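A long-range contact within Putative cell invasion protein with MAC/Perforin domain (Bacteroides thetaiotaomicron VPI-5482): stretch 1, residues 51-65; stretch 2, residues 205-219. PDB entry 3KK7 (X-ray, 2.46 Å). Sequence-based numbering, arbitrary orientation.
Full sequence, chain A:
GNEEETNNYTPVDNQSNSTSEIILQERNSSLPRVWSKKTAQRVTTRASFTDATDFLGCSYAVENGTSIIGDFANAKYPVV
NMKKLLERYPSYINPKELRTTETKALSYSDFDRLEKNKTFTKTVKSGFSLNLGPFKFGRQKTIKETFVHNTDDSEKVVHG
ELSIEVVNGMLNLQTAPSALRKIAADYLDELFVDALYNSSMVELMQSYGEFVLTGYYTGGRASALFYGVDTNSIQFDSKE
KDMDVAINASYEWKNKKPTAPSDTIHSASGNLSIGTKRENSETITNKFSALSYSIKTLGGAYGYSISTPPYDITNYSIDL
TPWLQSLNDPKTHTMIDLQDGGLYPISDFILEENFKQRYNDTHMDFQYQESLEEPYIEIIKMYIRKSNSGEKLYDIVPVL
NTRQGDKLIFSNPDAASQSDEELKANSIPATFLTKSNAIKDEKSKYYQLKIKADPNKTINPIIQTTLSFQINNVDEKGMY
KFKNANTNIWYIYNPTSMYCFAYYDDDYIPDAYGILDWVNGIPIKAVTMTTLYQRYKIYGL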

# COMPACT_ATOMS: atom_id res chain seq x y z
N ASP A 51 6.62 -4.05 -23.47
CA ASP A 51 7.92 -3.45 -23.30
C ASP A 51 8.14 -2.85 -21.89
O ASP A 51 7.21 -2.76 -21.06
N ALA A 52 9.39 -2.44 -21.70
CA ALA A 52 9.95 -1.97 -20.44
C ALA A 52 9.30 -0.70 -19.89
O ALA A 52 9.46 -0.39 -18.72
N THR A 53 8.58 0.03 -20.72
CA THR A 53 7.98 1.28 -20.31
C THR A 53 6.58 1.07 -19.70
O THR A 53 6.03 1.96 -19.05
N ASP A 54 6.00 -0.10 -19.90
CA ASP A 54 4.64 -0.37 -19.40
C ASP A 54 4.55 -0.63 -17.90
O ASP A 54 3.46 -0.82 -17.42
N PHE A 55 5.64 -0.67 -17.15
CA PHE A 55 5.51 -0.92 -15.70
C PHE A 55 5.14 0.34 -14.92
O PHE A 55 4.73 0.26 -13.78
N LEU A 56 5.27 1.50 -15.55
CA LEU A 56 5.07 2.75 -14.86
C LEU A 56 3.61 2.87 -14.46
O LEU A 56 2.73 2.55 -15.23
N GLY A 57 3.36 3.31 -13.23
CA GLY A 57 2.01 3.47 -12.71
C GLY A 57 1.30 2.19 -12.32
O GLY A 57 0.08 2.21 -12.05
N CYS A 58 2.04 1.07 -12.33
CA CYS A 58 1.52 -0.20 -11.85
C CYS A 58 1.81 -0.40 -10.39
O CYS A 58 2.76 0.16 -9.85
N SER A 59 0.98 -1.22 -9.77
CA SER A 59 1.22 -1.61 -8.41
C SER A 59 2.46 -2.51 -8.36
O SER A 59 2.85 -3.16 -9.35
N TYR A 60 3.07 -2.54 -7.18
CA TYR A 60 4.27 -3.28 -6.94
C TYR A 60 4.09 -4.08 -5.64
O TYR A 60 3.64 -3.54 -4.62
N ALA A 61 4.47 -5.37 -5.68
CA ALA A 61 4.25 -6.29 -4.55
C ALA A 61 5.50 -6.54 -3.71
O ALA A 61 6.50 -7.06 -4.20
N VAL A 62 5.43 -6.17 -2.44
CA VAL A 62 6.56 -6.35 -1.54
C VAL A 62 6.38 -7.69 -0.81
O VAL A 62 7.11 -8.64 -1.07
N GLU A 63 5.38 -7.75 0.07
CA GLU A 63 5.14 -8.92 0.93
C GLU A 63 4.98 -10.21 0.18
O GLU A 63 5.47 -11.24 0.60
N ASN A 64 4.25 -10.17 -0.92
CA ASN A 64 3.95 -11.37 -1.68
C ASN A 64 4.70 -11.45 -2.99
O ASN A 64 4.25 -12.10 -3.91
N GLY A 65 5.83 -10.78 -3.09
CA GLY A 65 6.60 -10.81 -4.34
C GLY A 65 7.80 -11.72 -4.21
O GLY A 65 7.90 -12.49 -3.28
N MSE A 205 -4.96 -4.73 -1.29
CA MSE A 205 -3.49 -4.85 -1.17
C MSE A 205 -3.01 -6.27 -1.46
O MSE A 205 -1.91 -6.46 -1.95
N GLN A 206 -3.84 -7.25 -1.17
CA GLN A 206 -3.47 -8.64 -1.47
C GLN A 206 -3.32 -8.86 -2.97
O GLN A 206 -2.42 -9.54 -3.43
N SER A 207 -4.23 -8.27 -3.72
CA SER A 207 -4.24 -8.43 -5.14
C SER A 207 -3.21 -7.52 -5.86
O SER A 207 -2.45 -8.01 -6.71
N TYR A 208 -3.19 -6.22 -5.53
CA TYR A 208 -2.30 -5.26 -6.18
C TYR A 208 -0.88 -5.19 -5.61
O TYR A 208 0.07 -4.93 -6.36
N GLY A 209 -0.71 -5.43 -4.31
CA GLY A 209 0.51 -5.04 -3.61
C GLY A 209 0.32 -3.71 -2.89
O GLY A 209 -0.81 -3.20 -2.78
N GLU A 210 1.42 -3.11 -2.44
CA GLU A 210 1.35 -1.98 -1.54
C GLU A 210 1.76 -0.64 -2.14
O GLU A 210 1.47 0.40 -1.57
N PHE A 211 2.41 -0.66 -3.29
CA PHE A 211 3.00 0.56 -3.83
C PHE A 211 2.78 0.75 -5.31
O PHE A 211 2.44 -0.20 -6.04
N VAL A 212 2.95 1.99 -5.76
CA VAL A 212 2.84 2.32 -7.19
C VAL A 212 4.21 2.70 -7.75
O VAL A 212 4.94 3.50 -7.17
N LEU A 213 4.56 2.09 -8.88
CA LEU A 213 5.84 2.38 -9.55
C LEU A 213 5.86 3.79 -10.20
O LEU A 213 5.13 4.02 -11.14
N THR A 214 6.70 4.68 -9.69
CA THR A 214 6.92 6.02 -10.23
C THR A 214 8.33 6.24 -10.78
O THR A 214 8.54 7.18 -11.58
N GLY A 215 9.30 5.42 -10.34
CA GLY A 215 10.71 5.58 -10.77
C GLY A 215 11.52 4.29 -10.78
O GLY A 215 11.84 3.72 -9.75
N TYR A 216 11.89 3.81 -11.96
CA TYR A 216 12.67 2.59 -12.04
C TYR A 216 13.71 2.64 -13.12
O TYR A 216 13.76 3.59 -13.89
N TYR A 217 14.55 1.60 -13.16
CA TYR A 217 15.57 1.44 -14.20
C TYR A 217 15.21 0.28 -15.10
O TYR A 217 14.54 -0.66 -14.67
N THR A 218 15.65 0.36 -16.36
CA THR A 218 15.48 -0.74 -17.30
C THR A 218 16.80 -1.27 -17.77
O THR A 218 17.79 -0.54 -17.82
N GLY A 219 16.78 -2.55 -18.14
CA GLY A 219 17.94 -3.20 -18.69
C GLY A 219 17.86 -4.70 -18.52
O GLY A 219 16.81 -5.29 -18.77

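The most unusual feature of this contact is a buried carboxylate that serves as a two-pronged acceptor for the backbone of a turn. E210 leaves its backbone sideways, but with chi1 m and chi2 near 95°, between wells, its end comes nearer to stretch 1. There V62 N donates to E210 OE1 at 2.9 Å and E63 N to E210 OE2 at 3.0 Å, so both oxygens meet amide hydrogens at the start of the V62–G65 type I turn. A second acid lies close by: E63 OE1 is 4.6 Å from E210 OE2, and a water donates to both, at 2.9 Å to E63 OE1 and 2.6 Å to E210 OE2.

Beside this motif, the short antiparallel pairing sorts side chains by face. S59 and V212 share one face; S59, chi1 p, uses OG to donate to Y208 O at 2.7 Å, at the helix's last turn. Y60 (t) and F211 (m) share the other, their CB atoms 4.5 Å apart. V62, also t, points toward stretch 2 and sets CG2 against the edge of the F211 ring, 3.8 Å from CD2. G209 leaves the helix with positive phi; its backbone angles alone call for glycine, and a CB would also clash with Y60 O and A61 CA.

L213, m then t, points toward stretch 1 and has the largest area covered by the other stretch. Its CD2 lies 3.9 Å from Y60 CD2, and its CD1 lies 4.1 Å from F55 CB.

Farther along, Y216 (p) also points toward stretch 1. Its OH donates to A52 O at 2.5 Å and accepts a weak bond from F55 N at 3.3 Å. Apolar contacts flank the phenol: F55 CB, which points toward stretch 2 although the ring's end leads away, is 3.7 Å from Y216 CZ, and L56 CD1 is 3.6 Å from Y216 CE2. A52 and T218 point toward each other's stretches, and A52 CB, 3.5 Å from T218 CG2, finishes the packing.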

# COMPACT_ATOMS: atom_id res chain seq x y z
CB ASP A 51 8.20 -2.44 -24.43
CG ASP A 51 7.48 -1.11 -24.24
OD1 ASP A 51 7.56 -0.51 -23.14
OD2 ASP A 51 6.85 -0.63 -25.22
CB ALA A 52 11.45 -1.77 -20.62
CB THR A 53 7.94 2.29 -21.50
OG1 THR A 53 6.82 1.99 -22.35
CG2 THR A 53 9.25 2.24 -22.32
CB ASP A 54 4.02 -1.60 -20.11
CG ASP A 54 3.79 -1.41 -21.60
OD1 ASP A 54 3.28 -0.35 -22.02
OD2 ASP A 54 4.09 -2.37 -22.33
CB PHE A 55 6.77 -1.53 -15.11
CG PHE A 55 7.12 -2.83 -15.71
CD1 PHE A 55 6.45 -3.96 -15.34
CD2 PHE A 55 8.08 -2.92 -16.69
CE1 PHE A 55 6.74 -5.17 -15.93
CE2 PHE A 55 8.38 -4.15 -17.28
CZ PHE A 55 7.71 -5.26 -16.91
CB LEU A 56 5.48 3.92 -15.75
CG LEU A 56 5.94 5.17 -15.01
CD1 LEU A 56 7.19 4.91 -14.19
CD2 LEU A 56 6.18 6.30 -16.05
CB CYS A 58 2.10 -1.40 -12.60
SG CYS A 58 1.49 -1.47 -14.26
CB SER A 59 0.01 -2.35 -7.87
OG SER A 59 -0.19 -3.52 -8.65
CB TYR A 60 5.45 -2.31 -6.84
CG TYR A 60 6.74 -3.03 -6.62
CD1 TYR A 60 7.19 -3.33 -5.33
CD2 TYR A 60 7.51 -3.45 -7.69
CE1 TYR A 60 8.39 -4.03 -5.13
CE2 TYR A 60 8.70 -4.13 -7.50
CZ TYR A 60 9.13 -4.43 -6.22
OH TYR A 60 10.30 -5.11 -6.08
CB ALA A 61 3.74 -7.63 -5.07
CB VAL A 62 6.72 -5.17 -0.52
CG1 VAL A 62 7.84 -5.46 0.50
CG2 VAL A 62 6.99 -3.84 -1.25
CB GLU A 63 3.87 -8.72 1.78
CG GLU A 63 3.68 -9.76 2.89
CD GLU A 63 2.53 -9.41 3.84
OE1 GLU A 63 1.60 -8.67 3.48
OE2 GLU A 63 2.57 -9.85 5.00
CB ASN A 64 2.44 -11.41 -1.95
CG ASN A 64 1.61 -11.57 -0.67
OD1 ASN A 64 0.45 -11.12 -0.62
ND2 ASN A 64 2.18 -12.21 0.36
CB MSE A 205 -2.96 -4.36 0.17
CG MSE A 205 -3.15 -2.88 0.34
SE MSE A 205 -2.96 -2.20 2.16
CE MSE A 205 -1.00 -2.32 2.33
CB GLN A 206 -4.53 -9.60 -0.99
CG GLN A 206 -4.67 -9.69 0.47
CD GLN A 206 -5.92 -10.48 0.90
OE1 GLN A 206 -6.09 -10.75 2.10
NE2 GLN A 206 -6.80 -10.85 -0.07
CB SER A 207 -5.65 -8.18 -5.64
OG SER A 207 -5.59 -8.10 -7.03
CB TYR A 208 -2.91 -3.85 -6.12
CG TYR A 208 -3.97 -3.63 -7.15
CD1 TYR A 208 -5.26 -4.08 -6.94
CD2 TYR A 208 -3.68 -3.04 -8.38
CE1 TYR A 208 -6.25 -3.92 -7.90
CE2 TYR A 208 -4.67 -2.88 -9.35
CZ TYR A 208 -5.94 -3.32 -9.09
OH TYR A 208 -6.92 -3.17 -10.00
CB GLU A 210 2.21 -2.26 -0.29
CG GLU A 210 1.97 -3.66 0.38
CD GLU A 210 2.95 -4.70 -0.11
OE1 GLU A 210 3.31 -4.62 -1.29
OE2 GLU A 210 3.42 -5.57 0.66
CB PHE A 211 4.49 0.57 -3.54
CG PHE A 211 4.81 0.61 -2.07
CD1 PHE A 211 4.74 1.80 -1.38
CD2 PHE A 211 5.18 -0.54 -1.39
CE1 PHE A 211 5.02 1.85 -0.03
CE2 PHE A 211 5.46 -0.50 -0.04
CZ PHE A 211 5.38 0.69 0.64
CB VAL A 212 1.83 3.43 -7.45
CG1 VAL A 212 1.63 3.61 -8.92
CG2 VAL A 212 0.54 3.09 -6.79
CB LEU A 213 6.14 1.30 -10.62
CG LEU A 213 6.52 -0.08 -10.06
CD1 LEU A 213 6.19 -1.22 -11.03
CD2 LEU A 213 8.01 -0.14 -9.63
CB THR A 214 6.70 7.11 -9.16
OG1 THR A 214 7.65 6.94 -8.11
CG2 THR A 214 5.29 7.07 -8.58
CB TYR A 216 11.77 1.38 -12.25
CG TYR A 216 10.92 1.32 -13.52
CD1 TYR A 216 11.39 0.70 -14.68
CD2 TYR A 216 9.60 1.80 -13.52
CE1 TYR A 216 10.58 0.59 -15.81
CE2 TYR A 216 8.79 1.72 -14.64
CZ TYR A 216 9.27 1.11 -15.79
OH TYR A 216 8.43 1.03 -16.90
CB TYR A 217 16.92 1.18 -13.57
CG TYR A 217 17.43 2.34 -12.76
CD1 TYR A 217 18.06 3.41 -13.37
CD2 TYR A 217 17.29 2.35 -11.37
CE1 TYR A 217 18.54 4.45 -12.62
CE2 TYR A 217 17.77 3.39 -10.62
CZ TYR A 217 18.39 4.44 -11.26
OH TYR A 217 18.85 5.48 -10.53
CB THR A 218 14.70 -0.35 -18.55
OG1 THR A 218 15.38 0.72 -19.21
CG2 THR A 218 13.27 0.03 -18.18
O HOH W 1 1.88 -5.83 2.74